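Local structure of fructose 1-phosphate kinase (Staphylococcus aureus, 2JG5) at residues V42-K47 / E283-R288; A197-Y202 / I224-E229; A272-T277 / S296-S301. The protein probably catalyses ATP-dependent phosphorylation of fructose 1-phosphate to fructose 1,6-bisphosphate, and possibly that of tagatose 6-phosphate to tagatose 1,6-bisphosphate. All blocks are in the same frame, centred on the assembly; numbering follows the deposited sequence.

Interaction 1 (V42-K47 / E283-R288)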
loop_
_atom_site.group_PDB
_atom_site.type_symbol
_atom_site.label_atom_id
_atom_site.label_comp_id
_atom_site.label_asym_id
_atom_site.label_seq_id
_atom_site.Cartn_x
_atom_site.Cartn_y
_atom_site.Cartn_z
ATOM N N VAL A 42 17.477 -7.372 10.752
ATOM C CA VAL A 42 18.643 -8.150 11.156
ATOM C C VAL A 42 19.284 -8.790 9.909
ATOM O O VAL A 42 20.492 -8.679 9.702
ATOM C CB VAL A 42 18.318 -9.234 12.253
ATOM C CG1 VAL A 42 19.589 -9.905 12.735
ATOM C CG2 VAL A 42 17.615 -8.625 13.438
ATOM N N SER A 43 18.470 -9.433 9.071
ATOM C CA SER A 43 18.980 -10.029 7.829
ATOM C C SER A 43 19.663 -8.973 6.949
ATOM O O SER A 43 20.698 -9.254 6.330
ATOM C CB SER A 43 17.876 -10.744 7.048
ATOM O OG SER A 43 17.527 -11.959 7.681
ATOM N N ARG A 44 19.084 -7.770 6.920
ATOM C CA ARG A 44 19.620 -6.668 6.119
ATOM C C ARG A 44 21.000 -6.236 6.622
ATOM O O ARG A 44 21.918 -6.022 5.819
ATOM C CB ARG A 44 18.672 -5.470 6.100
ATOM C CG ARG A 44 17.454 -5.591 5.191
ATOM C CD ARG A 44 17.100 -4.209 4.677
ATOM N NE ARG A 44 15.820 -4.119 3.973
ATOM C CZ ARG A 44 15.687 -3.855 2.668
ATOM N NH1 ARG A 44 16.766 -3.663 1.911
ATOM N NH2 ARG A 44 14.477 -3.776 2.114
ATOM N N VAL A 45 21.152 -6.121 7.938
ATOM C CA VAL A 45 22.447 -5.747 8.509
ATOM C C VAL A 45 23.461 -6.894 8.410
ATOM O O VAL A 45 24.624 -6.663 8.079
ATOM C CB VAL A 45 22.343 -5.206 9.958
ATOM C CG1 VAL A 45 23.704 -4.711 10.446
ATOM C CG2 VAL A 45 21.331 -4.074 10.030
ATOM N N LEU A 46 23.017 -8.124 8.665
ATOM C CA LEU A 46 23.909 -9.272 8.501
ATOM C C LEU A 46 24.449 -9.250 7.080
ATOM O O LEU A 46 25.645 -9.449 6.875
ATOM C CB LEU A 46 23.215 -10.606 8.805
ATOM C CG LEU A 46 22.907 -11.014 10.254
ATOM C CD1 LEU A 46 22.014 -12.253 10.286
ATOM C CD2 LEU A 46 24.177 -11.243 11.103
ATOM N N LYS A 47 23.572 -8.961 6.112
ATOM C CA LYS A 47 23.964 -8.883 4.694
ATOM C C LYS A 47 25.019 -7.820 4.393
ATOM O O LYS A 47 26.007 -8.106 3.708
ATOM C CB LYS A 47 22.744 -8.671 3.790
ATOM C CG LYS A 47 23.052 -8.827 2.307
ATOM C CD LYS A 47 23.542 -10.240 2.001
ATOM C CE LYS A 47 24.297 -10.308 0.678
ATOM N NZ LYS A 47 24.557 -11.732 0.328
ATOM N N GLU A 283 19.730 7.620 7.778
ATOM C CA GLU A 283 18.321 7.638 7.358
ATOM C C GLU A 283 17.694 6.283 7.611
ATOM O O GLU A 283 16.626 6.177 8.225
ATOM C CB GLU A 283 18.160 7.939 5.861
ATOM C CG GLU A 283 19.196 8.853 5.213
ATOM C CD GLU A 283 18.949 9.029 3.715
ATOM O OE1 GLU A 283 17.856 8.651 3.231
ATOM O OE2 GLU A 283 19.845 9.552 3.019
ATOM N N ASP A 284 18.366 5.252 7.109
ATOM C CA ASP A 284 17.884 3.896 7.224
ATOM C C ASP A 284 18.901 3.059 7.993
ATOM O O ASP A 284 19.466 3.517 8.997
ATOM C CB ASP A 284 17.617 3.300 5.835
ATOM C CG ASP A 284 16.524 2.248 5.861
ATOM O OD1 ASP A 284 15.352 2.625 6.077
ATOM O OD2 ASP A 284 16.829 1.045 5.673
ATOM N N LEU A 285 19.129 1.838 7.520
ATOM C CA LEU A 285 20.116 0.951 8.109
ATOM C C LEU A 285 21.511 1.339 7.632
ATOM O O LEU A 285 21.681 1.897 6.546
ATOM C CB LEU A 285 19.803 -0.497 7.751
ATOM C CG LEU A 285 18.434 -1.035 8.179
ATOM C CD1 LEU A 285 18.355 -2.506 7.838
ATOM C CD2 LEU A 285 18.198 -0.838 9.664
ATOM N N ALA A 286 22.508 1.026 8.448
ATOM C CA ALA A 286 23.863 1.511 8.219
ATOM C C ALA A 286 24.523 0.860 7.011
ATOM O O ALA A 286 24.252 -0.292 6.681
ATOM C CB ALA A 286 24.707 1.290 9.458
ATOM N N THR A 287 25.391 1.619 6.353
ATOM C CA THR A 287 26.260 1.071 5.326
ATOM C C THR A 287 27.430 0.369 6.019
ATOM O O THR A 287 27.671 0.582 7.215
ATOM C CB THR A 287 26.781 2.176 4.370
ATOM O OG1 THR A 287 27.556 3.129 5.110
ATOM C CG2 THR A 287 25.613 2.887 3.674
ATOM N N ARG A 288 28.135 -0.472 5.265
ATOM C CA ARG A 288 29.314 -1.187 5.751
ATOM C C ARG A 288 30.413 -0.236 6.219
ATOM O O ARG A 288 31.027 -0.466 7.263
ATOM C CB ARG A 288 29.849 -2.141 4.668
ATOM C CG ARG A 288 31.020 -3.032 5.120
ATOM C CD ARG A 288 30.637 -3.894 6.330
ATOM N NE ARG A 288 31.718 -4.770 6.772
ATOM C CZ ARG A 288 32.055 -5.918 6.184
ATOM N NH1 ARG A 288 31.405 -6.354 5.110
ATOM N NH2 ARG A 288 33.060 -6.634 6.675
#
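One methyl group carries this contact: CD1 of Leu285 lies against two successive residues of helix 38-48, Arg44 and Val45. Its shortest approach, 3.5 Å, is to CB of Arg44. The same methyl is 3.8 Å from Arg44 CD, so it meets the aliphatic part of the arginine and not its guanidinium group. On the valine it reaches CG2, 4.0 Å away. The leucine crosses the Arg44 chain at about a right angle, and its CD1 lies over the CB-CG-CD part of the arginine. Leu285 reaches this far because CD1 is anti to CA (chi2 -176°), which extends the branch toward the helix. The 139 Å² buried marks a small contact; its apolar character follows from the carbon-only approaches and the lack of a hydrogen bond between the segments.

The next shell holds the leucine backbone. Leu285 N donates to OD2 of the preceding Asp284 over 3.1 Å, with an N-H...O angle of 155°; OD2 is met from above its carboxylate plane. This local bond ties the aspartate side chain to the loop backbone at the leucine. Arg44 NE and Asp284 OD2 remain 5.5 Å apart, too far for a direct ion pair, although the opposite charges may still attract weakly. Further along the loop, Thr287 is the N-cap of helix 288-295. Arg288, at the start of that helix, forms salt bridges with Asp50, in the loop after helix 38-48, and with Glu292 of its own helix.

Around the contact, Arg44 also packs on Phe34 and Ala35 of strand 25-36, and Leu285 touches Thr279 of helix 265-280. Val45 rests on Ser250 and Ala253, so the loop 283-288 meets helix 38-48 where that helix packs against helix 247-260.

Interaction 2 (A197-Y202 / I224-E229)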
loop_
_atom_site.group_PDB
_atom_site.type_symbol
_atom_site.label_atom_id
_atom_site.label_comp_id
_atom_site.label_asym_id
_atom_site.label_seq_id
_atom_site.Cartn_x
_atom_site.Cartn_y
_atom_site.Cartn_z
ATOM N N ALA A 197 27.639 -1.102 37.347
ATOM C CA ALA A 197 27.557 -2.172 38.360
ATOM C C ALA A 197 26.128 -2.718 38.555
ATOM O O ALA A 197 25.938 -3.919 38.734
ATOM C CB ALA A 197 28.139 -1.684 39.722
ATOM N N ASP A 198 25.132 -1.833 38.540
ATOM C CA ASP A 198 23.737 -2.247 38.649
ATOM C C ASP A 198 23.315 -3.050 37.432
ATOM O O ASP A 198 22.581 -4.025 37.558
ATOM C CB ASP A 198 22.821 -1.031 38.826
ATOM C CG ASP A 198 22.659 -0.616 40.286
ATOM O OD1 ASP A 198 22.876 -1.456 41.191
ATOM O OD2 ASP A 198 22.310 0.564 40.527
ATOM N N VAL A 199 23.780 -2.645 36.256
ATOM C CA VAL A 199 23.481 -3.363 35.018
ATOM C C VAL A 199 24.098 -4.769 35.020
ATOM O O VAL A 199 23.424 -5.730 34.662
ATOM C CB VAL A 199 23.905 -2.561 33.753
ATOM C CG1 VAL A 199 23.624 -3.347 32.489
ATOM C CG2 VAL A 199 23.202 -1.207 33.698
ATOM N N ILE A 200 25.363 -4.887 35.440
ATOM C CA ILE A 200 26.025 -6.192 35.563
ATOM C C ILE A 200 25.239 -7.104 36.502
ATOM O O ILE A 200 25.033 -8.264 36.201
ATOM C CB ILE A 200 27.488 -6.098 36.113
ATOM C CG1 ILE A 200 28.325 -5.071 35.365
ATOM C CG2 ILE A 200 28.183 -7.457 36.050
ATOM C CD1 ILE A 200 29.495 -4.573 36.182
ATOM N N LYS A 201 24.817 -6.568 37.647
ATOM C CA LYS A 201 24.134 -7.363 38.665
ATOM C C LYS A 201 22.865 -8.026 38.111
ATOM O O LYS A 201 22.796 -9.252 38.003
ATOM C CB LYS A 201 23.817 -6.495 39.882
ATOM C CG LYS A 201 23.205 -7.257 41.048
ATOM C CD LYS A 201 22.523 -6.307 42.012
ATOM C CE LYS A 201 22.001 -7.042 43.229
ATOM N NZ LYS A 201 21.242 -6.106 44.079
ATOM N N TYR A 202 21.884 -7.205 37.733
ATOM C CA TYR A 202 20.576 -7.684 37.279
ATOM C C TYR A 202 20.631 -8.419 35.941
ATOM O O TYR A 202 19.784 -9.269 35.661
ATOM C CB TYR A 202 19.560 -6.531 37.258
ATOM C CG TYR A 202 19.383 -5.915 38.626
ATOM C CD1 TYR A 202 18.827 -6.649 39.662
ATOM C CD2 TYR A 202 19.811 -4.618 38.898
ATOM C CE1 TYR A 202 18.680 -6.112 40.924
ATOM C CE2 TYR A 202 19.671 -4.065 40.169
ATOM C CZ TYR A 202 19.102 -4.825 41.176
ATOM O OH TYR A 202 18.936 -4.313 42.441
ATOM N N ILE A 224 25.991 -2.845 27.609
ATOM C CA ILE A 224 26.750 -3.763 28.441
ATOM C C ILE A 224 26.438 -5.202 28.070
ATOM O O ILE A 224 25.274 -5.605 27.991
ATOM C CB ILE A 224 26.531 -3.514 29.954
ATOM C CG1 ILE A 224 27.048 -2.116 30.330
ATOM C CG2 ILE A 224 27.213 -4.614 30.785
ATOM C CD1 ILE A 224 26.763 -1.689 31.720
ATOM N N TYR A 225 27.496 -5.963 27.826
ATOM C CA TYR A 225 27.378 -7.388 27.601
ATOM C C TYR A 225 27.622 -8.074 28.940
ATOM O O TYR A 225 28.571 -7.723 29.643
ATOM C CB TYR A 225 28.402 -7.848 26.558
ATOM C CG TYR A 225 28.516 -9.352 26.454
ATOM C CD1 TYR A 225 27.758 -10.069 25.521
ATOM C CD2 TYR A 225 29.360 -10.061 27.307
ATOM C CE1 TYR A 225 27.861 -11.447 25.434
ATOM C CE2 TYR A 225 29.462 -11.436 27.235
ATOM C CZ TYR A 225 28.717 -12.121 26.297
ATOM O OH TYR A 225 28.833 -13.484 26.235
ATOM N N ILE A 226 26.764 -9.031 29.292
ATOM C CA ILE A 226 26.941 -9.802 30.528
ATOM C C ILE A 226 26.952 -11.317 30.271
ATOM O O ILE A 226 26.041 -11.855 29.636
ATOM C CB ILE A 226 25.868 -9.480 31.623
ATOM C CG1 ILE A 226 25.737 -7.978 31.877
ATOM C CG2 ILE A 226 26.193 -10.205 32.928
ATOM C CD1 ILE A 226 24.691 -7.285 31.018
ATOM N N ASP A 227 27.984 -11.970 30.810
ATOM C CA ASP A 227 28.250 -13.409 30.709
ATOM C C ASP A 227 28.200 -14.001 32.103
ATOM O O ASP A 227 28.088 -13.261 33.084
ATOM C CB ASP A 227 29.700 -13.572 30.250
ATOM C CG ASP A 227 29.855 -14.526 29.125
ATOM O OD1 ASP A 227 28.825 -14.966 28.569
ATOM O OD2 ASP A 227 31.019 -14.811 28.787
ATOM N N LYS A 228 28.352 -15.323 32.207
ATOM C CA LYS A 228 28.594 -15.972 33.507
ATOM C C LYS A 228 30.011 -15.652 33.997
ATOM O O LYS A 228 30.271 -15.610 35.202
ATOM C CB LYS A 228 28.397 -17.496 33.417
ATOM C CG LYS A 228 28.311 -18.233 34.766
ATOM C CD LYS A 228 28.460 -19.764 34.585
ATOM C CE LYS A 228 28.901 -20.483 35.878
ATOM N NZ LYS A 228 27.783 -21.071 36.690
ATOM N N GLU A 229 30.917 -15.407 33.054
ATOM C CA GLU A 229 32.333 -15.253 33.372
ATOM C C GLU A 229 32.897 -13.829 33.198
ATOM O O GLU A 229 33.965 -13.527 33.729
ATOM C CB GLU A 229 33.175 -16.295 32.605
ATOM C CG GLU A 229 32.995 -16.291 31.080
ATOM C CD GLU A 229 33.534 -17.553 30.382
ATOM O OE1 GLU A 229 34.493 -18.187 30.897
ATOM O OE2 GLU A 229 32.988 -17.903 29.303
#
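Ile224 can be followed outward along Val199 of helix 196-208. Its CB already lies 3.9 Å from Val199 CG1, and the CG2 branch is 4.2 Å from that same methyl. The other branch ends in CD1, which is 3.6 Å from Val199 CB and equally near CG1, while CG2 of the valine is 4.1 Å away. The isoleucine tip therefore sits over the fork of the valine. An extended outer torsion, chi2 173°, carries CD1 there.

Ile226, two residues on and on the same side of strand 223-226, meets the next part of the helix. Its CG2 approaches Ile200 O at 4.0 Å, and its CG1 lies 4.1 Å from Ile200 CA; CD1 comes near Val199 O and the valine side chain. Tyr225, between the two isoleucines, points its CB away from the helix, in the usual alternation of a strand.

The axes of helix segment 197-202 and strand segment 224-226 approach to 8.7 Å, their N-to-C directions 33° apart, so the helix lies across one face of the antiparallel sheet. Val216 and Leu303, from strands 214-217 and 299-303, extend that apolar surface.

Aliphatic carbons do most of the touching and no hydrogen bond crosses, so the contact depends on shape and exclusion of water; Ile200 O is met by carbon alone within this pair of segments.

Interaction 3 (A272-T277 / S296-S301)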
loop_
_atom_site.group_PDB
_atom_site.type_symbol
_atom_site.label_atom_id
_atom_site.label_comp_id
_atom_site.label_asym_id
_atom_site.label_seq_id
_atom_site.Cartn_x
_atom_site.Cartn_y
_atom_site.Cartn_z
ATOM N N ALA A 272 28.697 -5.083 17.282
ATOM C CA ALA A 272 27.292 -4.947 17.629
ATOM C C ALA A 272 26.911 -3.496 17.931
ATOM O O ALA A 272 25.942 -2.975 17.364
ATOM C CB ALA A 272 26.959 -5.852 18.796
ATOM N N VAL A 273 27.691 -2.845 18.798
ATOM C CA VAL A 273 27.456 -1.446 19.184
ATOM C C VAL A 273 27.719 -0.463 18.030
ATOM O O VAL A 273 26.972 0.508 17.844
ATOM C CB VAL A 273 28.217 -1.064 20.495
ATOM C CG1 VAL A 273 28.086 0.404 20.791
ATOM C CG2 VAL A 273 27.673 -1.872 21.680
ATOM N N ALA A 274 28.768 -0.726 17.253
ATOM C CA ALA A 274 29.049 0.064 16.044
ATOM C C ALA A 274 27.859 0.048 15.093
ATOM O O ALA A 274 27.460 1.094 14.589
ATOM C CB ALA A 274 30.294 -0.451 15.327
ATOM N N CYS A 275 27.299 -1.139 14.858
ATOM C CA CYS A 275 26.127 -1.292 13.991
ATOM C C CYS A 275 24.913 -0.469 14.417
ATOM O O CYS A 275 24.327 0.251 13.601
ATOM C CB CYS A 275 25.738 -2.763 13.882
ATOM S SG CYS A 275 26.951 -3.721 13.018
ATOM N N GLY A 276 24.548 -0.584 15.695
ATOM C CA GLY A 276 23.421 0.143 16.259
ATOM C C GLY A 276 23.638 1.643 16.270
ATOM O O GLY A 276 22.694 2.415 16.106
ATOM N N THR A 277 24.888 2.048 16.466
ATOM C CA THR A 277 25.254 3.453 16.431
ATOM C C THR A 277 25.175 3.981 15.008
ATOM O O THR A 277 24.504 4.982 14.757
ATOM C CB THR A 277 26.654 3.685 17.005
ATOM O OG1 THR A 277 26.714 3.122 18.320
ATOM C CG2 THR A 277 26.973 5.188 17.082
ATOM N N SER A 296 36.000 1.487 15.023
ATOM C CA SER A 296 37.303 2.036 15.391
ATOM C C SER A 296 37.133 3.008 16.560
ATOM O O SER A 296 38.075 3.263 17.316
ATOM C CB SER A 296 37.927 2.778 14.211
ATOM O OG SER A 296 37.836 2.018 13.025
ATOM N N GLN A 297 35.912 3.528 16.707
ATOM C CA GLN A 297 35.612 4.589 17.660
ATOM C C GLN A 297 34.953 4.066 18.927
ATOM O O GLN A 297 34.891 4.766 19.937
ATOM C CB GLN A 297 34.708 5.633 17.004
ATOM C CG GLN A 297 35.349 6.356 15.825
ATOM C CD GLN A 297 34.418 7.369 15.197
ATOM O OE1 GLN A 297 33.363 7.015 14.668
ATOM N NE2 GLN A 297 34.803 8.641 15.254
ATOM N N VAL A 298 34.448 2.839 18.864
ATOM C CA VAL A 298 33.782 2.229 20.005
ATOM C C VAL A 298 34.845 1.712 20.963
ATOM O O VAL A 298 35.748 0.965 20.572
ATOM C CB VAL A 298 32.799 1.094 19.569
ATOM C CG1 VAL A 298 32.215 0.364 20.778
ATOM C CG2 VAL A 298 31.683 1.658 18.705
ATOM N N THR A 299 34.748 2.140 22.213
ATOM C CA THR A 299 35.647 1.657 23.254
ATOM C C THR A 299 35.073 0.419 23.936
ATOM O O THR A 299 33.862 0.334 24.186
ATOM C CB THR A 299 35.925 2.748 24.283
ATOM O OG1 THR A 299 36.412 3.905 23.595
ATOM C CG2 THR A 299 36.974 2.290 25.287
ATOM N N ILE A 300 35.960 -0.534 24.217
ATOM C CA ILE A 300 35.611 -1.791 24.877
ATOM C C ILE A 300 36.378 -1.892 26.187
ATOM O O ILE A 300 37.596 -1.699 26.219
ATOM C CB ILE A 300 35.917 -3.011 23.951
ATOM C CG1 ILE A 300 34.907 -3.097 22.794
ATOM C CG2 ILE A 300 36.022 -4.335 24.735
ATOM C CD1 ILE A 300 33.429 -3.100 23.198
ATOM N N SER A 301 35.662 -2.178 27.267
ATOM C CA SER A 301 36.278 -2.335 28.574
ATOM C C SER A 301 35.649 -3.491 29.316
ATOM O O SER A 301 34.433 -3.690 29.252
ATOM C CB SER A 301 36.109 -1.057 29.389
ATOM O OG SER A 301 36.669 0.037 28.693
#
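Val273, which packs against Val298, has a carbonyl plane approached from opposite faces by two donors of Thr277. Thr277 OG1 lies above one face, 37° out of the plane and 2.7 Å from Val273 O; Thr277 N comes from the other face at 2.9 Å, in the usual helical i+4 bond. In the alpha/beta fold of the ribokinase clan, helix 265-280 here meets the loop residue that leads into strand 299-303, while Val273 also touches Ala234 of the antiparallel sheet. The threonine ties its own side chain back onto the helix, and one buried oxygen accepts twice. On the nitrogen side of the same peptide, CG2 of Val298 is 4.0 Å from Ala274 N.

Val298 divides its two methyls between neighbouring helix residues. CG1, anti to the backbone N (chi1 174°), faces Val273 CG1 at 4.1 Å, whereas CG2 turns to Ala274 and reaches its CB at 4.2 Å. The side-chain pairs are apolar.

Ala274 is also packed by Ile294 and Lys295 of helix 288-295. The backbone of Val298 is fixed to helix 265-280 by another route: its O accepts a hydrogen bond from NE2 of Gln270.

Overall arrangement
Interactions 1 and 3, with centres about 15 Å apart, touch at two points: Val45 CG1 lies 4.3 Å from Cys275 SG, and Ala286 CB is 4.3 Å from Cys275 O. Both also lean on helix 247-260. Interaction 2 stands apart, its centre about 27 Å from that of interaction 1; its nearest atoms stay about 6 Å from interaction 3, yet both reach the same antiparallel sheet. Along the chain, interactions 1 and 3 interlace, whereas interaction 2 is nested within interaction 1. Helices 38-48 and 247-260 begin near Gly-Gly-Lys-Gly and Gly-Ser-Gly-Asp sequences, resembling signatures that in relatives contact the sugar and supply the anion hole and catalytic base, consistent with interaction 1 lying near that part of the active site.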